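Local coordinates for probable arabinosyltransferase C (Mycobacterium tuberculosis, PDB 3PTY), which polymerises arabinose into the arabinan of arabinogalactan in the mycobacterial cell wall, its C-terminal extracellular domain, the part described here, being a lectin-like carbohydrate-binding module, at residues A[34-40]-A[248-254]; A[43-48]-A[244-249]; A[167-173]-A[205-211]. All coordinates share one frame; numbering follows the deposited sequence.

Contact 1 (A[34-40]-A[248-254]); sequences AEDVLVE and PRVRTLQ
Leu253 lies alongside Val37, both side chains heading the same way, with CD1 of Leu253 3.9 Å from CG1 of Val37; its other methyl, CD2, reaches CB of Ala34. Val39 crosses Leu253 at a slant and sets CG2 against CA of Leu253 at 3.7 Å. Leu342 of strand 341-347 packs on both Val39 and Leu253. Leu38 points to the other face, where its CB and CD1 meet Val250 and its CD2 meets CG2 of Thr252. The backbones form a short antiparallel pairing at the edge of a mixed beta-sheet: Val39 and Arg251 exchange hydrogen bonds, the one from Val39 N to Arg251 O being short (2.7 Å) and nearly straight. Pairing then runs into the start of helix 253-257, whose first amides are taken by segment 34-40, Leu253 N by Val37 O and Gln254 N by Ala34 O (2.9 Å). Thr252 is the N-cap, its OG1 bonded to Asn255 N. Glu40, extended with CG anti to the backbone N (chi1 176°), lays its carboxylate against Pro248, OE2 of Glu40 lying 3.3 Å from CB of Pro248. OE2 also takes a water held by Arg249 N and a salt bridge from Arg246, while OE1 bonds Tyr330.

Contact 2 (A[43-48]-A[244-249]); sequences PNAGML and PPRIPR
The backbones of Met47 and Arg246 come within 4.0 Å at their CA atoms and make a single beta-type bridge, held by Ile247 N to Gly46 O (3.0 Å) and by an almost straight bond from Leu48 N to Pro245 O. Two irregular loops of the beta-rich domain are joined here: 43-48, which starts as a turn with helix-like backbone angles, Gly46 N bonding Pro43 O, and the proline-rich 244-249, which leads from strand 240-242 to strand 251-252. Gly46 passes tightly, its CA 3.4 Å from Ile247 O, where a CB would clash with that oxygen.

Arg246 runs beneath the turn. Its CG sits between the backbone N and the carbonyl carbon (chi1 69°) and the chain is extended from there to NE, so that CD of Arg246 passes 3.3 Å from Pro43 O and CB of Pro43 rests over one face of the guanidinium, toward its rim. Beyond the salt bridge of NE with Glu40, NH1 bonds Thr168 OG1 and NH2 bonds Asn210 OD1.

Met47 starts away from segment 244-249, but its bend at chi2 (-71°) brings SD of Met47 back to 3.6 Å from Pro244 O and CE beside CD of Arg246. Leu48 divides its methyls: the Leu48 side chain crosses that of Pro245 at about a right angle, CD1 against CB and CG, and CD2 of Leu48 meets CG1 and CD1 of Ile247 at 4.1 Å. Leu165 and Tyr151 pack on the same leucine. At the far end CD of Arg249 lies 4.0 Å from CB of Ala45. A water spans the other end, donating to Leu48 O (2.8 Å) and to Pro245 O, which thus accepts both this water and Leu48 N.

Contact 3 (A[167-173]-A[205-211]); sequences VTAAGRF and APAWRNL. With PO4 (phosphate ion), chain D.
Trp208 lies under Ala170, whose CB sits over the face of the six-membered ring, 3.8 Å from its centroid, in a CH-pi contact. CG2 of Thr168 extends this packing to CE3 of the Trp208 indole at 3.5 Å. On the other face of the sheet, CB of Ala169 presses on CD1 of Leu211 at 3.5 Å, and CD2 of Leu211 meets the edge of the Phe173 ring.

Backbone hydrogen bonds pair Val167 with Leu211 and Ala169 with Arg209, two bonds to each pair. Farther along, Gly171 N bonds Pro206 O (2.9 Å), where the chain turns through a cis peptide before Pro206. The backbone angles of Gly171 would jam a CB against the preceding carbonyl.

Among polar side chains, Thr168 and Asn210 lie side by side, and the Thr168 hydroxyl OG1 donates to OD1 of Asn210 (2.7 Å) nearly in line with the amide C=O; both also receive Arg246. Arg209, bent at chi2 (-110°), doubles back to grip Gly171 O end-on with NH1 and NH2. NH1 arrives in the carbonyl plane on a lone pair, whereas NH2 comes from above it. NH1 also bonds Ala207 O, and NE forms a salt bridge with Asp201, so the buried guanidinium is fixed in its rotation. The Phe173 ring, only 14° from the plane of the Arg209 guanidinium, places CE2 3.6 Å from NH2 of Arg209.

Beyond Gly171, Arg172 holds a phosphate ion, probably from the crystallisation liquor, by nearly straight bonds from NH1 to O4 (2.7 Å) and NH2 to O1. CG of Pro206 lies over one face of the Arg172 guanidinium, toward its rim, and Trp239 also bonds the ion. The whole pairs neighbouring antiparallel strands within the larger sheet of this beta-sandwich domain, a lectin-like carbohydrate-binding module.

In the fold
The three contacts are nested along the chain: 167-173 with 205-211 lies inside the loop closed by contact 2, which lies inside the loop closed by contact 1. Contact 1 belongs to the mixed sheet and contact 3 to the large antiparallel sheet, their centres about 21 Å apart; contact 2 lies between, its centre about 15 Å from that of contact 1 and about 16 Å from that of contact 3, and shares Pro248 and Arg249 with contact 1. Arg246 ties all three, reaching Glu40 and also Thr168 and Asn210, and so links the two sheets. The side chain of Val37 is about 10 Å from a bound octyl arabinofuranoside, and that of Phe173 about 8 Å from the calcium ion.

Contact 1 (A[34-40]-A[248-254])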
loop_
_atom_site.group_PDB
_atom_site.type_symbol
_atom_site.label_atom_id
_atom_site.label_comp_id
_atom_site.label_asym_id
_atom_site.label_seq_id
_atom_site.Cartn_x
_atom_site.Cartn_y
_atom_site.Cartn_z
ATOM N N ALA A 34 11.177 -1.323 -13.945
ATOM C CA ALA A 34 10.940 -2.656 -14.506
ATOM C C ALA A 34 12.227 -3.299 -15.030
ATOM O O ALA A 34 12.306 -4.516 -15.191
ATOM C CB ALA A 34 9.881 -2.597 -15.617
ATOM N N GLU A 35 13.231 -2.479 -15.316
ATOM C CA GLU A 35 14.501 -3.000 -15.806
ATOM C C GLU A 35 15.417 -3.412 -14.652
ATOM O O GLU A 35 16.397 -4.122 -14.857
ATOM C CB GLU A 35 15.201 -1.949 -16.679
ATOM C CG GLU A 35 14.402 -1.552 -17.917
ATOM C CD GLU A 35 15.037 -0.414 -18.706
ATOM O OE1 GLU A 35 14.349 0.144 -19.589
ATOM O OE2 GLU A 35 16.216 -0.077 -18.449
ATOM N N ASP A 36 15.102 -2.962 -13.441
ATOM C CA ASP A 36 15.976 -3.214 -12.287
ATOM C C ASP A 36 15.449 -4.287 -11.335
ATOM O O ASP A 36 16.213 -4.853 -10.552
ATOM C CB ASP A 36 16.236 -1.922 -11.514
ATOM C CG ASP A 36 17.170 -0.974 -12.262
ATOM O OD1 ASP A 36 17.142 -0.961 -13.509
ATOM O OD2 ASP A 36 17.935 -0.242 -11.605
ATOM N N VAL A 37 14.147 -4.553 -11.376
ATOM C CA VAL A 37 13.588 -5.656 -10.592
ATOM C C VAL A 37 13.837 -6.954 -11.352
ATOM O O VAL A 37 13.458 -7.082 -12.515
ATOM C CB VAL A 37 12.071 -5.469 -10.318
ATOM C CG1 VAL A 37 11.489 -6.690 -9.600
ATOM C CG2 VAL A 37 11.832 -4.216 -9.485
ATOM N N LEU A 38 14.503 -7.904 -10.703
ATOM C CA LEU A 38 14.787 -9.200 -11.306
ATOM C C LEU A 38 13.841 -10.245 -10.727
ATOM O O LEU A 38 13.753 -10.401 -9.512
ATOM C CB LEU A 38 16.246 -9.598 -11.053
ATOM C CG LEU A 38 17.294 -8.633 -11.618
ATOM C CD1 LEU A 38 18.708 -9.192 -11.467
ATOM C CD2 LEU A 38 16.992 -8.347 -13.072
ATOM N N VAL A 39 13.143 -10.964 -11.598
ATOM C CA VAL A 39 12.047 -11.825 -11.167
ATOM C C VAL A 39 12.419 -13.290 -11.331
ATOM O O VAL A 39 12.937 -13.691 -12.372
ATOM C CB VAL A 39 10.778 -11.541 -11.990
ATOM C CG1 VAL A 39 9.667 -12.521 -11.626
ATOM C CG2 VAL A 39 10.329 -10.092 -11.783
ATOM N N GLU A 40 12.140 -14.079 -10.300
ATOM C CA GLU A 40 12.453 -15.499 -10.293
ATOM C C GLU A 40 11.157 -16.296 -10.329
ATOM O O GLU A 40 10.613 -16.655 -9.286
ATOM C CB GLU A 40 13.255 -15.846 -9.030
ATOM C CG GLU A 40 13.560 -17.320 -8.879
ATOM C CD GLU A 40 14.226 -17.660 -7.549
ATOM O OE1 GLU A 40 14.045 -16.910 -6.560
ATOM O OE2 GLU A 40 14.924 -18.693 -7.503
ATOM N N PRO A 248 19.071 -18.190 -7.723
ATOM C CA PRO A 248 17.898 -17.868 -8.553
ATOM C C PRO A 248 18.212 -17.680 -10.028
ATOM O O PRO A 248 19.191 -17.020 -10.370
ATOM C CB PRO A 248 17.404 -16.543 -7.962
ATOM C CG PRO A 248 17.869 -16.582 -6.525
ATOM C CD PRO A 248 19.239 -17.238 -6.613
ATOM N N ARG A 249 17.382 -18.257 -10.893
ATOM C CA ARG A 249 17.413 -17.910 -12.307
ATOM C C ARG A 249 16.387 -16.799 -12.515
ATOM O O ARG A 249 15.239 -16.939 -12.111
ATOM C CB ARG A 249 17.105 -19.144 -13.157
ATOM C CG ARG A 249 18.083 -20.296 -12.875
ATOM C CD ARG A 249 17.846 -21.498 -13.771
ATOM N NE ARG A 249 18.150 -21.203 -15.167
ATOM C CZ ARG A 249 17.986 -22.065 -16.165
ATOM N NH1 ARG A 249 17.519 -23.283 -15.923
ATOM N NH2 ARG A 249 18.290 -21.707 -17.406
ATOM N N VAL A 250 16.801 -15.693 -13.126
ATOM C CA VAL A 250 15.963 -14.492 -13.149
ATOM C C VAL A 250 15.868 -13.872 -14.538
ATOM O O VAL A 250 16.701 -14.138 -15.401
ATOM C CB VAL A 250 16.492 -13.401 -12.172
ATOM C CG1 VAL A 250 16.432 -13.879 -10.727
ATOM C CG2 VAL A 250 17.916 -12.993 -12.545
ATOM N N ARG A 251 14.834 -13.053 -14.731
ATOM C CA ARG A 251 14.656 -12.213 -15.920
ATOM C C ARG A 251 14.146 -10.881 -15.391
ATOM O O ARG A 251 13.580 -10.834 -14.304
ATOM C CB ARG A 251 13.606 -12.813 -16.858
ATOM C CG ARG A 251 13.995 -14.160 -17.477
ATOM C CD ARG A 251 12.750 -14.987 -17.832
ATOM N NE ARG A 251 11.913 -14.335 -18.841
ATOM C CZ ARG A 251 10.639 -14.642 -19.078
ATOM N NH1 ARG A 251 10.034 -15.592 -18.378
ATOM N NH2 ARG A 251 9.963 -13.995 -20.019
ATOM N N THR A 252 14.338 -9.798 -16.131
ATOM C CA THR A 252 13.843 -8.510 -15.650
ATOM C C THR A 252 12.323 -8.530 -15.590
ATOM O O THR A 252 11.669 -9.244 -16.351
ATOM C CB THR A 252 14.259 -7.355 -16.562
ATOM O OG1 THR A 252 13.625 -7.523 -17.832
ATOM C CG2 THR A 252 15.787 -7.312 -16.737
ATOM N N LEU A 253 11.755 -7.741 -14.687
ATOM C CA LEU A 253 10.306 -7.630 -14.604
ATOM C C LEU A 253 9.736 -7.176 -15.953
ATOM O O LEU A 253 8.670 -7.632 -16.373
ATOM C CB LEU A 253 9.919 -6.658 -13.490
ATOM C CG LEU A 253 8.436 -6.472 -13.159
ATOM C CD1 LEU A 253 8.250 -6.088 -11.678
ATOM C CD2 LEU A 253 7.799 -5.437 -14.078
ATOM N N GLN A 254 10.456 -6.295 -16.642
ATOM C CA GLN A 254 10.011 -5.841 -17.961
ATOM C C GLN A 254 9.882 -7.016 -18.926
ATOM O O GLN A 254 8.928 -7.105 -19.698
ATOM C CB GLN A 254 10.968 -4.797 -18.539
ATOM C CG GLN A 254 10.508 -4.231 -19.884
ATOM C CD GLN A 254 9.151 -3.571 -19.783
ATOM O OE1 GLN A 254 8.830 -2.958 -18.769
ATOM N NE2 GLN A 254 8.342 -3.698 -20.831
HETATM O O HOH W 1 15.464 -20.174 -9.777
#

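Contact 2 (A[43-48]-A[244-249])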
loop_
_atom_site.group_PDB
_atom_site.type_symbol
_atom_site.label_atom_id
_atom_site.label_comp_id
_atom_site.label_asym_id
_atom_site.label_seq_id
_atom_site.Cartn_x
_atom_site.Cartn_y
_atom_site.Cartn_z
ATOM N N PRO A 43 11.543 -20.826 -8.870
ATOM C CA PRO A 43 12.568 -21.029 -7.844
ATOM C C PRO A 43 13.109 -22.462 -7.851
ATOM O O PRO A 43 14.249 -22.689 -7.469
ATOM C CB PRO A 43 11.816 -20.731 -6.538
ATOM C CG PRO A 43 10.354 -20.890 -6.899
ATOM C CD PRO A 43 10.283 -20.334 -8.290
ATOM N N ASN A 44 12.320 -23.424 -8.306
ATOM C CA ASN A 44 12.822 -24.791 -8.321
ATOM C C ASN A 44 13.926 -25.044 -9.343
ATOM O O ASN A 44 14.771 -25.917 -9.146
ATOM C CB ASN A 44 11.680 -25.788 -8.453
ATOM C CG ASN A 44 11.032 -26.070 -7.112
ATOM O OD1 ASN A 44 11.621 -26.715 -6.217
ATOM N ND2 ASN A 44 9.838 -25.563 -6.946
ATOM N N ALA A 45 13.935 -24.260 -10.414
ATOM C CA ALA A 45 14.968 -24.379 -11.435
ATOM C C ALA A 45 16.348 -24.010 -10.891
ATOM O O ALA A 45 17.361 -24.447 -11.428
ATOM C CB ALA A 45 14.623 -23.512 -12.652
ATOM N N GLY A 46 16.396 -23.217 -9.821
ATOM C CA GLY A 46 17.678 -22.773 -9.285
ATOM C C GLY A 46 18.220 -23.597 -8.122
ATOM O O GLY A 46 19.345 -23.377 -7.663
ATOM N N MET A 47 17.420 -24.542 -7.637
ATOM C CA MET A 47 17.808 -25.364 -6.490
ATOM C C MET A 47 19.154 -26.057 -6.724
ATOM O O MET A 47 19.406 -26.598 -7.800
ATOM C CB MET A 47 16.732 -26.418 -6.203
ATOM C CG MET A 47 15.429 -25.861 -5.642
ATOM S SD MET A 47 15.629 -25.286 -3.945
ATOM C CE MET A 47 14.046 -24.479 -3.673
ATOM N N LEU A 48 20.025 -26.033 -5.722
ATOM C CA LEU A 48 21.290 -26.754 -5.816
ATOM C C LEU A 48 21.013 -28.244 -5.715
ATOM O O LEU A 48 20.146 -28.661 -4.952
ATOM C CB LEU A 48 22.236 -26.351 -4.683
ATOM C CG LEU A 48 22.619 -24.877 -4.581
ATOM C CD1 LEU A 48 23.683 -24.707 -3.496
ATOM C CD2 LEU A 48 23.126 -24.360 -5.921
ATOM N N PRO A 244 15.424 -25.792 0.929
ATOM C CA PRO A 244 16.819 -25.944 0.482
ATOM C C PRO A 244 17.390 -24.737 -0.252
ATOM O O PRO A 244 16.635 -23.891 -0.733
ATOM C CB PRO A 244 16.759 -27.162 -0.456
ATOM C CG PRO A 244 15.590 -27.958 0.051
ATOM C CD PRO A 244 14.570 -26.877 0.417
ATOM N N PRO A 245 18.728 -24.667 -0.348
ATOM C CA PRO A 245 19.402 -23.517 -0.960
ATOM C C PRO A 245 19.291 -23.511 -2.478
ATOM O O PRO A 245 19.243 -24.566 -3.120
ATOM C CB PRO A 245 20.866 -23.704 -0.552
ATOM C CG PRO A 245 21.015 -25.195 -0.324
ATOM C CD PRO A 245 19.671 -25.673 0.174
ATOM N N ARG A 246 19.258 -22.315 -3.049
ATOM C CA ARG A 246 19.214 -22.177 -4.495
ATOM C C ARG A 246 19.960 -20.938 -4.958
ATOM O O ARG A 246 20.253 -20.033 -4.168
ATOM C CB ARG A 246 17.760 -22.112 -4.972
ATOM C CG ARG A 246 17.027 -20.834 -4.571
ATOM C CD ARG A 246 15.551 -20.943 -4.933
ATOM N NE ARG A 246 14.837 -19.666 -4.906
ATOM C CZ ARG A 246 14.118 -19.233 -3.876
ATOM N NH1 ARG A 246 14.034 -19.961 -2.768
ATOM N NH2 ARG A 246 13.481 -18.064 -3.950
ATOM N N ILE A 247 20.267 -20.907 -6.249
ATOM C CA ILE A 247 20.791 -19.708 -6.899
ATOM C C ILE A 247 19.778 -19.298 -7.959
ATOM O O ILE A 247 19.621 -19.976 -8.968
ATOM C CB ILE A 247 22.163 -19.968 -7.546
ATOM C CG1 ILE A 247 23.198 -20.326 -6.466
ATOM C CG2 ILE A 247 22.635 -18.737 -8.329
ATOM C CD1 ILE A 247 24.572 -20.697 -7.037
ATOM N N PRO A 248 19.071 -18.190 -7.723
ATOM C CA PRO A 248 17.898 -17.868 -8.553
ATOM C C PRO A 248 18.212 -17.680 -10.028
ATOM O O PRO A 248 19.191 -17.020 -10.370
ATOM C CB PRO A 248 17.404 -16.543 -7.962
ATOM C CG PRO A 248 17.869 -16.582 -6.525
ATOM C CD PRO A 248 19.239 -17.238 -6.613
ATOM N N ARG A 249 17.382 -18.257 -10.893
ATOM C CA ARG A 249 17.413 -17.910 -12.307
ATOM C C ARG A 249 16.387 -16.799 -12.515
ATOM O O ARG A 249 15.239 -16.939 -12.111
ATOM C CB ARG A 249 17.105 -19.144 -13.157
ATOM C CG ARG A 249 18.083 -20.296 -12.875
ATOM C CD ARG A 249 17.846 -21.498 -13.771
ATOM N NE ARG A 249 18.150 -21.203 -15.167
ATOM C CZ ARG A 249 17.986 -22.065 -16.165
ATOM N NH1 ARG A 249 17.519 -23.283 -15.923
ATOM N NH2 ARG A 249 18.290 -21.707 -17.406
HETATM O O HOH W 2 18.514 -27.355 -3.085
#

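Contact 3 (A[167-173]-A[205-211])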
loop_
_atom_site.group_PDB
_atom_site.type_symbol
_atom_site.label_atom_id
_atom_site.label_comp_id
_atom_site.label_asym_id
_atom_site.label_seq_id
_atom_site.Cartn_x
_atom_site.Cartn_y
_atom_site.Cartn_z
ATOM N N VAL A 167 17.667 -18.730 0.327
ATOM C CA VAL A 167 16.887 -19.731 1.037
ATOM C C VAL A 167 15.540 -19.126 1.411
ATOM O O VAL A 167 15.484 -18.099 2.079
ATOM C CB VAL A 167 17.605 -20.184 2.324
ATOM C CG1 VAL A 167 16.666 -21.010 3.197
ATOM C CG2 VAL A 167 18.867 -20.965 1.975
ATOM N N THR A 168 14.456 -19.748 0.967
ATOM C CA THR A 168 13.129 -19.333 1.420
ATOM C C THR A 168 12.888 -19.817 2.855
ATOM O O THR A 168 13.033 -21.007 3.148
ATOM C CB THR A 168 12.047 -19.850 0.478
ATOM O OG1 THR A 168 12.223 -19.229 -0.803
ATOM C CG2 THR A 168 10.651 -19.520 1.018
ATOM N N ALA A 169 12.539 -18.891 3.747
ATOM C CA ALA A 169 12.439 -19.193 5.176
ATOM C C ALA A 169 11.249 -18.487 5.809
ATOM O O ALA A 169 10.760 -17.488 5.282
ATOM C CB ALA A 169 13.735 -18.768 5.898
ATOM N N ALA A 170 10.788 -19.012 6.942
ATOM C CA ALA A 170 9.745 -18.360 7.725
ATOM C C ALA A 170 10.137 -18.364 9.191
ATOM O O ALA A 170 11.077 -19.059 9.585
ATOM C CB ALA A 170 8.394 -19.067 7.530
ATOM N N GLY A 171 9.419 -17.586 9.997
ATOM C CA GLY A 171 9.651 -17.569 11.429
ATOM C C GLY A 171 10.265 -16.284 11.946
ATOM O O GLY A 171 10.379 -15.298 11.218
ATOM N N ARG A 172 10.648 -16.289 13.218
ATOM C CA ARG A 172 11.329 -15.144 13.812
ATOM C C ARG A 172 12.642 -15.614 14.382
ATOM O O ARG A 172 12.674 -16.487 15.250
ATOM C CB ARG A 172 10.491 -14.513 14.927
ATOM C CG ARG A 172 9.121 -14.034 14.497
ATOM C CD ARG A 172 8.420 -13.354 15.674
ATOM N NE ARG A 172 7.011 -13.092 15.402
ATOM C CZ ARG A 172 6.073 -14.031 15.386
ATOM N NH1 ARG A 172 6.399 -15.299 15.615
ATOM N NH2 ARG A 172 4.811 -13.707 15.133
ATOM N N PHE A 173 13.734 -15.041 13.900
ATOM C CA PHE A 173 15.047 -15.475 14.346
ATOM C C PHE A 173 16.071 -14.388 14.090
ATOM O O PHE A 173 15.860 -13.523 13.247
ATOM C CB PHE A 173 15.449 -16.775 13.634
ATOM C CG PHE A 173 15.257 -16.736 12.138
ATOM C CD1 PHE A 173 16.262 -16.257 11.307
ATOM C CD2 PHE A 173 14.071 -17.167 11.567
ATOM C CE1 PHE A 173 16.086 -16.214 9.939
ATOM C CE2 PHE A 173 13.890 -17.134 10.194
ATOM C CZ PHE A 173 14.895 -16.658 9.378
ATOM N N ALA A 205 8.705 -10.580 8.964
ATOM C CA ALA A 205 8.595 -11.818 9.730
ATOM C C ALA A 205 7.247 -11.830 10.450
ATOM O O ALA A 205 6.713 -10.771 10.774
ATOM C CB ALA A 205 9.730 -11.917 10.732
ATOM N N PRO A 206 6.705 -13.022 10.734
ATOM C CA PRO A 206 7.302 -14.345 10.514
ATOM C C PRO A 206 6.924 -14.960 9.168
ATOM O O PRO A 206 7.188 -16.143 8.945
ATOM C CB PRO A 206 6.691 -15.173 11.640
ATOM C CG PRO A 206 5.318 -14.564 11.839
ATOM C CD PRO A 206 5.390 -13.117 11.395
ATOM N N ALA A 207 6.324 -14.170 8.280
ATOM C CA ALA A 207 5.906 -14.667 6.970
ATOM C C ALA A 207 7.077 -15.203 6.144
ATOM O O ALA A 207 8.228 -14.822 6.359
ATOM C CB ALA A 207 5.189 -13.561 6.192
ATOM N N TRP A 208 6.773 -16.086 5.198
ATOM C CA TRP A 208 7.769 -16.565 4.248
ATOM C C TRP A 208 8.496 -15.410 3.565
ATOM O O TRP A 208 7.886 -14.404 3.206
ATOM C CB TRP A 208 7.110 -17.430 3.175
ATOM C CG TRP A 208 6.662 -18.777 3.663
ATOM C CD1 TRP A 208 5.376 -19.176 3.890
ATOM C CD2 TRP A 208 7.494 -19.904 3.970
ATOM N NE1 TRP A 208 5.358 -20.477 4.324
ATOM C CE2 TRP A 208 6.641 -20.951 4.381
ATOM C CE3 TRP A 208 8.875 -20.130 3.943
ATOM C CZ2 TRP A 208 7.121 -22.203 4.764
ATOM C CZ3 TRP A 208 9.354 -21.373 4.322
ATOM C CH2 TRP A 208 8.477 -22.397 4.728
ATOM N N ARG A 209 9.803 -15.553 3.386
ATOM C CA ARG A 209 10.556 -14.558 2.632
ATOM C C ARG A 209 11.842 -15.178 2.134
ATOM O O ARG A 209 12.147 -16.322 2.463
ATOM C CB ARG A 209 10.844 -13.312 3.477
ATOM C CG ARG A 209 11.781 -13.551 4.660
ATOM C CD ARG A 209 11.027 -13.455 5.957
ATOM N NE ARG A 209 11.892 -13.456 7.132
ATOM C CZ ARG A 209 11.550 -14.033 8.278
ATOM N NH1 ARG A 209 10.378 -14.649 8.382
ATOM N NH2 ARG A 209 12.371 -14.004 9.313
ATOM N N ASN A 210 12.590 -14.424 1.335
ATOM C CA ASN A 210 13.825 -14.926 0.762
ATOM C C ASN A 210 15.051 -14.377 1.473
ATOM O O ASN A 210 15.348 -13.191 1.371
ATOM C CB ASN A 210 13.880 -14.599 -0.736
ATOM C CG ASN A 210 12.872 -15.404 -1.531
ATOM O OD1 ASN A 210 12.807 -16.623 -1.399
ATOM N ND2 ASN A 210 12.070 -14.728 -2.345
ATOM N N LEU A 211 15.752 -15.243 2.203
ATOM C CA LEU A 211 17.036 -14.882 2.794
ATOM C C LEU A 211 18.072 -14.861 1.678
ATOM O O LEU A 211 18.028 -15.703 0.782
ATOM C CB LEU A 211 17.448 -15.899 3.864
ATOM C CG LEU A 211 16.430 -16.248 4.955
ATOM C CD1 LEU A 211 16.973 -17.361 5.842
ATOM C CD2 LEU A 211 16.069 -15.024 5.782
HETATM P P PO4 D . 3.301 -17.067 14.742
HETATM O O1 PO4 D . 2.827 -15.649 14.974
HETATM O O2 PO4 D . 3.536 -17.285 13.263
HETATM O O3 PO4 D . 2.241 -18.035 15.223
HETATM O O4 PO4 D . 4.581 -17.304 15.512
#